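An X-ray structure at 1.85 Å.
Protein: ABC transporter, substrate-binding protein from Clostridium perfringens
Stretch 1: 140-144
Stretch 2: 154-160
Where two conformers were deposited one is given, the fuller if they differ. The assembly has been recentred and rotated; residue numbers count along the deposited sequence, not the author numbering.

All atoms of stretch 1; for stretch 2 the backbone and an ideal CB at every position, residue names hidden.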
ATOM      1  N   SER A 140       0.090   5.923   1.414  1.00 11.99           N
ATOM      2  CA  SER A 140      -0.143   6.219   2.855  1.00 13.16           C
ATOM      3  C   SER A 140      -1.603   6.526   3.100  1.00 12.07           C
ATOM      4  O   SER A 140      -2.400   6.609   2.164  1.00 12.94           O
ATOM      5  CB  SER A 140       0.705   7.386   3.366  1.00 12.60           C
ATOM      6  OG  SER A 140       0.351   8.648   2.790  1.00 15.96           O
ATOM      7  N   ILE A 141      -1.941   6.690   4.373  1.00 12.27           N
ATOM      8  CA  ILE A 141      -3.286   7.050   4.784  1.00 10.96           C
ATOM      9  C   ILE A 141      -3.246   8.334   5.595  1.00 10.62           C
ATOM     10  O   ILE A 141      -2.181   8.831   5.945  1.00 12.91           O
ATOM     11  CB  ILE A 141      -3.969   5.942   5.612  1.00 10.73           C
ATOM     12  CG1 ILE A 141      -3.090   5.525   6.797  1.00 11.17           C
ATOM     13  CG2 ILE A 141      -4.301   4.716   4.702  1.00 13.06           C
ATOM     14  CD1 ILE A 141      -3.738   4.512   7.703  1.00 14.15           C
ATOM     15  N   GLY A 142      -4.423   8.876   5.851  1.00 10.98           N
ATOM     16  CA  GLY A 142      -4.574  10.063   6.661  1.00 11.15           C
ATOM     17  C   GLY A 142      -6.001  10.071   7.132  1.00 10.84           C
ATOM     18  O   GLY A 142      -6.778   9.133   6.839  1.00 12.50           O
ATOM     19  N   ILE A 143      -6.347  11.097   7.903  1.00 11.31           N
ATOM     20  CA  ILE A 143      -7.730  11.271   8.333  1.00 11.50           C
ATOM     21  C   ILE A 143      -8.291  12.404   7.458  1.00 11.70           C
ATOM     22  O   ILE A 143      -7.899  13.575   7.576  1.00 12.52           O
ATOM     23  CB  ILE A 143      -7.871  11.673   9.804  1.00 11.68           C
ATOM     24  CG1 ILE A 143      -7.146  10.672  10.721  1.00 12.95           C
ATOM     25  CG2 ILE A 143      -9.374  11.764  10.160  1.00 10.29           C
ATOM     26  CD1 ILE A 143      -7.128  11.086  12.203  1.00 13.73           C
ATOM     27  N   VAL A 144      -9.179  12.052   6.546  1.00 11.51           N
ATOM     28  CA  VAL A 144      -9.823  13.039   5.693  1.00 12.40           C
ATOM     29  C   VAL A 144     -10.946  13.596   6.532  1.00 12.91           C
ATOM     30  O   VAL A 144     -11.791  12.835   7.029  1.00 13.76           O
ATOM     31  CB  VAL A 144     -10.342  12.408   4.398  1.00 12.68           C
ATOM     32  CG1 VAL A 144     -11.051  13.487   3.502  1.00 10.81           C
ATOM     33  CG2 VAL A 144      -9.184  11.745   3.680  1.00 13.99           C
ATOM     34  N   UNK A 154      -7.116  15.713  15.281  0.50 15.02           N
ATOM     35  CA  UNK A 154      -5.685  15.878  15.020  0.50 14.40           C
ATOM     36  C   UNK A 154      -4.905  14.571  15.025  0.50 14.41           C
ATOM     37  O   UNK A 154      -4.039  14.328  14.184  0.50 14.95           O
ATOM     38  CB  UNK A 154      -5.081  16.824  16.059  0.50 14.40           C
ATOM     39  N   UNK A 155      -5.266  13.700  15.949  1.00 14.80           N
ATOM     40  CA  UNK A 155      -4.541  12.443  16.170  1.00 14.35           C
ATOM     41  C   UNK A 155      -5.444  11.262  15.815  1.00 13.38           C
ATOM     42  O   UNK A 155      -6.656  11.425  15.654  1.00 13.75           O
ATOM     43  CB  UNK A 155      -4.063  12.336  17.619  1.00 14.35           C
ATOM     44  N   UNK A 156      -4.873  10.064  15.709  1.00 11.74           N
ATOM     45  CA  UNK A 156      -5.687   8.891  15.442  1.00 11.16           C
ATOM     46  C   UNK A 156      -6.673   8.658  16.594  1.00 12.43           C
ATOM     47  O   UNK A 156      -7.828   8.275  16.371  1.00 11.64           O
ATOM     48  CB  UNK A 156      -4.800   7.662  15.233  1.00 11.16           C
ATOM     49  N   UNK A 157      -6.208   8.896  17.820  1.00 11.96           N
ATOM     50  CA  UNK A 157      -7.036   8.682  19.001  1.00 13.17           C
ATOM     51  C   UNK A 157      -8.291   9.560  19.035  1.00 13.01           C
ATOM     52  O   UNK A 157      -9.288   9.179  19.651  1.00 11.61           O
ATOM     53  CB  UNK A 157      -6.203   8.938  20.258  1.00 13.17           C
ATOM     54  N   UNK A 158      -8.232  10.720  18.382  1.00 12.31           N
ATOM     55  CA  UNK A 158      -9.382  11.635  18.311  1.00 13.74           C
ATOM     56  C   UNK A 158     -10.581  11.000  17.592  1.00 13.34           C
ATOM     57  O   UNK A 158     -11.713  11.457  17.760  1.00 14.09           O
ATOM     58  CB  UNK A 158      -8.979  12.926  17.597  1.00 13.74           C
ATOM     59  N   UNK A 159     -10.354   9.951  16.800  1.00 12.36           N
ATOM     60  CA  UNK A 159     -11.464   9.272  16.108  1.00 12.02           C
ATOM     61  C   UNK A 159     -12.447   8.633  17.103  1.00 11.94           C
ATOM     62  O   UNK A 159     -13.593   8.371  16.756  1.00 12.46           O
ATOM     63  CB  UNK A 159     -10.917   8.202  15.161  1.00 12.02           C
ATOM     64  N   UNK A 160     -11.988   8.402  18.331  1.00 11.32           N
ATOM     65  CA  UNK A 160     -12.813   7.839  19.407  1.00 12.06           C
ATOM     66  C   UNK A 160     -13.659   8.853  20.171  1.00 12.96           C
ATOM     67  O   UNK A 160     -14.453   8.464  21.025  1.00 14.08           O
ATOM     68  CB  UNK A 160     -11.908   7.110  20.403  1.00 12.06           C
TER

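Stretch 1 is an extended strand. Toward the second stretch it offers the side chains of Ile141 and Ile143, with Gly142 between them. What it presents there is hydrocarbon, with no charge. A side chain that meets this surface should therefore be apolar.

Position 154 has its CA-to-CB bond directed away from the strand, with nothing of stretch 1 near the ideal CB. Stretch 1 sets no demand, and many residues would suit, polar ones included. The deposited residue is Asn154, and its side chain stays clear of the strand.

Position 155 also points away. Its phi/psi of -114/167 is extended, and a turn follows directly. Small polar residues such as Ser, Thr, Asp or Asn often occupy such a place, because they can accept a bond from a backbone N three residues on. The residue is Ser155. Its OG accepts from N of 158 at 3.2 Å. Its backbone O lies 3.5 Å from Ile143 CD1, a contact that any residue here could make.

Position 156 is the nearest to stretch 1 by backbone: its CA is 7.8 Å from the CA of Ile143. The CA-to-CB bond runs sideways, and the ideal CB is 5.1 Å from Ile143 CD1. A short side chain could touch little beyond that methyl. A long apolar one, such as Leu, Met, Phe or Trp, could turn back and reach further along the strand. The residue is Trp156, with chi1 in m. Its six-membered ring brings CZ3 to 3.4 Å from Ile143 CG1, and CH2 to 3.9 Å from Ile141 CD1. CH2 is also 4.1 Å from Gly142 C, on the strand backbone between the two isoleucines. The approach to the ring is oblique. NE1 is hydrogen-bonded elsewhere in the structure.

Position 157 begins a 3-10 segment and points away, so a polar residue is plausible. It is Glu157, which does not touch stretch 1.

Position 158 points toward stretch 1, but nothing there lies within 5.5 Å of the ideal CB. The backbone N atoms of 154 and 155 are close by, which favours a short acceptor such as Asp or Asn. The residue is Asp158. Its OD2 accepts from Asn154 N at 2.8 Å and Ser155 N at 3.2 Å, tying the turn together.

Position 159 points toward the strand from further off. Leu, Met or Ile could bridge the gap. It is Leu159, whose CD2 packs 3.9 Å from Ile143 CG2.

Position 160 is out of reach, so stretch 1 does not select its residue. It is Trp160.

Stretch 2 154-160: NSWEDLW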
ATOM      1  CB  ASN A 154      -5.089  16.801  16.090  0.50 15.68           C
ATOM      2  CG  ASN A 154      -5.594  18.222  15.977  0.50 14.74           C
ATOM      3  OD1 ASN A 154      -5.452  18.848  14.929  0.50 17.63           O
ATOM      4  ND2 ASN A 154      -6.150  18.748  17.060  0.50 14.54           N
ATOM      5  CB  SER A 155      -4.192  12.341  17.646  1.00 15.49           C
ATOM      6  OG  SER A 155      -5.384  12.219  18.402  1.00 14.52           O
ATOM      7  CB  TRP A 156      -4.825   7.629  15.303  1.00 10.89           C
ATOM      8  CG  TRP A 156      -3.914   7.583  14.099  1.00 11.09           C
ATOM      9  CD1 TRP A 156      -2.537   7.522  14.113  1.00 12.26           C
ATOM     10  CD2 TRP A 156      -4.291   7.580  12.716  1.00 10.43           C
ATOM     11  NE1 TRP A 156      -2.052   7.489  12.832  1.00 13.11           N
ATOM     12  CE2 TRP A 156      -3.102   7.515  11.957  1.00 10.24           C
ATOM     13  CE3 TRP A 156      -5.516   7.633  12.039  1.00 12.03           C
ATOM     14  CZ2 TRP A 156      -3.105   7.526  10.570  1.00 14.92           C
ATOM     15  CZ3 TRP A 156      -5.510   7.637  10.666  1.00 11.48           C
ATOM     16  CH2 TRP A 156      -4.327   7.590   9.943  1.00 12.35           C
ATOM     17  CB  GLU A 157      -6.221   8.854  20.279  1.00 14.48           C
ATOM     18  CG  GLU A 157      -5.085   7.808  20.437  1.00 17.58           C
ATOM     19  CD  GLU A 157      -3.813   8.034  19.612  1.00 23.51           C
ATOM     20  OE1 GLU A 157      -3.653   9.075  18.908  1.00 19.38           O
ATOM     21  OE2 GLU A 157      -2.922   7.141  19.722  1.00 23.21           O
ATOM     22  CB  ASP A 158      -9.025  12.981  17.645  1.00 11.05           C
ATOM     23  CG  ASP A 158      -8.167  13.883  18.514  1.00 16.26           C
ATOM     24  OD1 ASP A 158      -8.163  13.754  19.763  1.00 16.42           O
ATOM     25  OD2 ASP A 158      -7.517  14.770  17.925  1.00 16.58           O
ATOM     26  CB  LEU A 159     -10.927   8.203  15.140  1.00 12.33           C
ATOM     27  CG  LEU A 159     -10.137   8.745  13.933  1.00 12.47           C
ATOM     28  CD1 LEU A 159      -9.480   7.579  13.171  1.00 13.33           C
ATOM     29  CD2 LEU A 159     -11.021   9.584  13.004  1.00 17.36           C
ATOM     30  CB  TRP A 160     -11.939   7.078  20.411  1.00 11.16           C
ATOM     31  CG  TRP A 160     -11.563   5.670  20.017  1.00 11.35           C
ATOM     32  CD1 TRP A 160     -12.107   4.531  20.521  1.00 13.77           C
ATOM     33  CD2 TRP A 160     -10.581   5.245  19.047  1.00  9.80           C
ATOM     34  NE1 TRP A 160     -11.550   3.429  19.927  1.00 13.27           N
ATOM     35  CE2 TRP A 160     -10.611   3.834  19.020  1.00 13.94           C
ATOM     36  CE3 TRP A 160      -9.696   5.911  18.202  1.00 12.97           C
ATOM     37  CZ2 TRP A 160      -9.793   3.086  18.188  1.00 13.26           C
ATOM     38  CZ3 TRP A 160      -8.877   5.166  17.380  1.00 14.18           C
ATOM     39  CH2 TRP A 160      -8.930   3.768  17.375  1.00 13.52           C
TER
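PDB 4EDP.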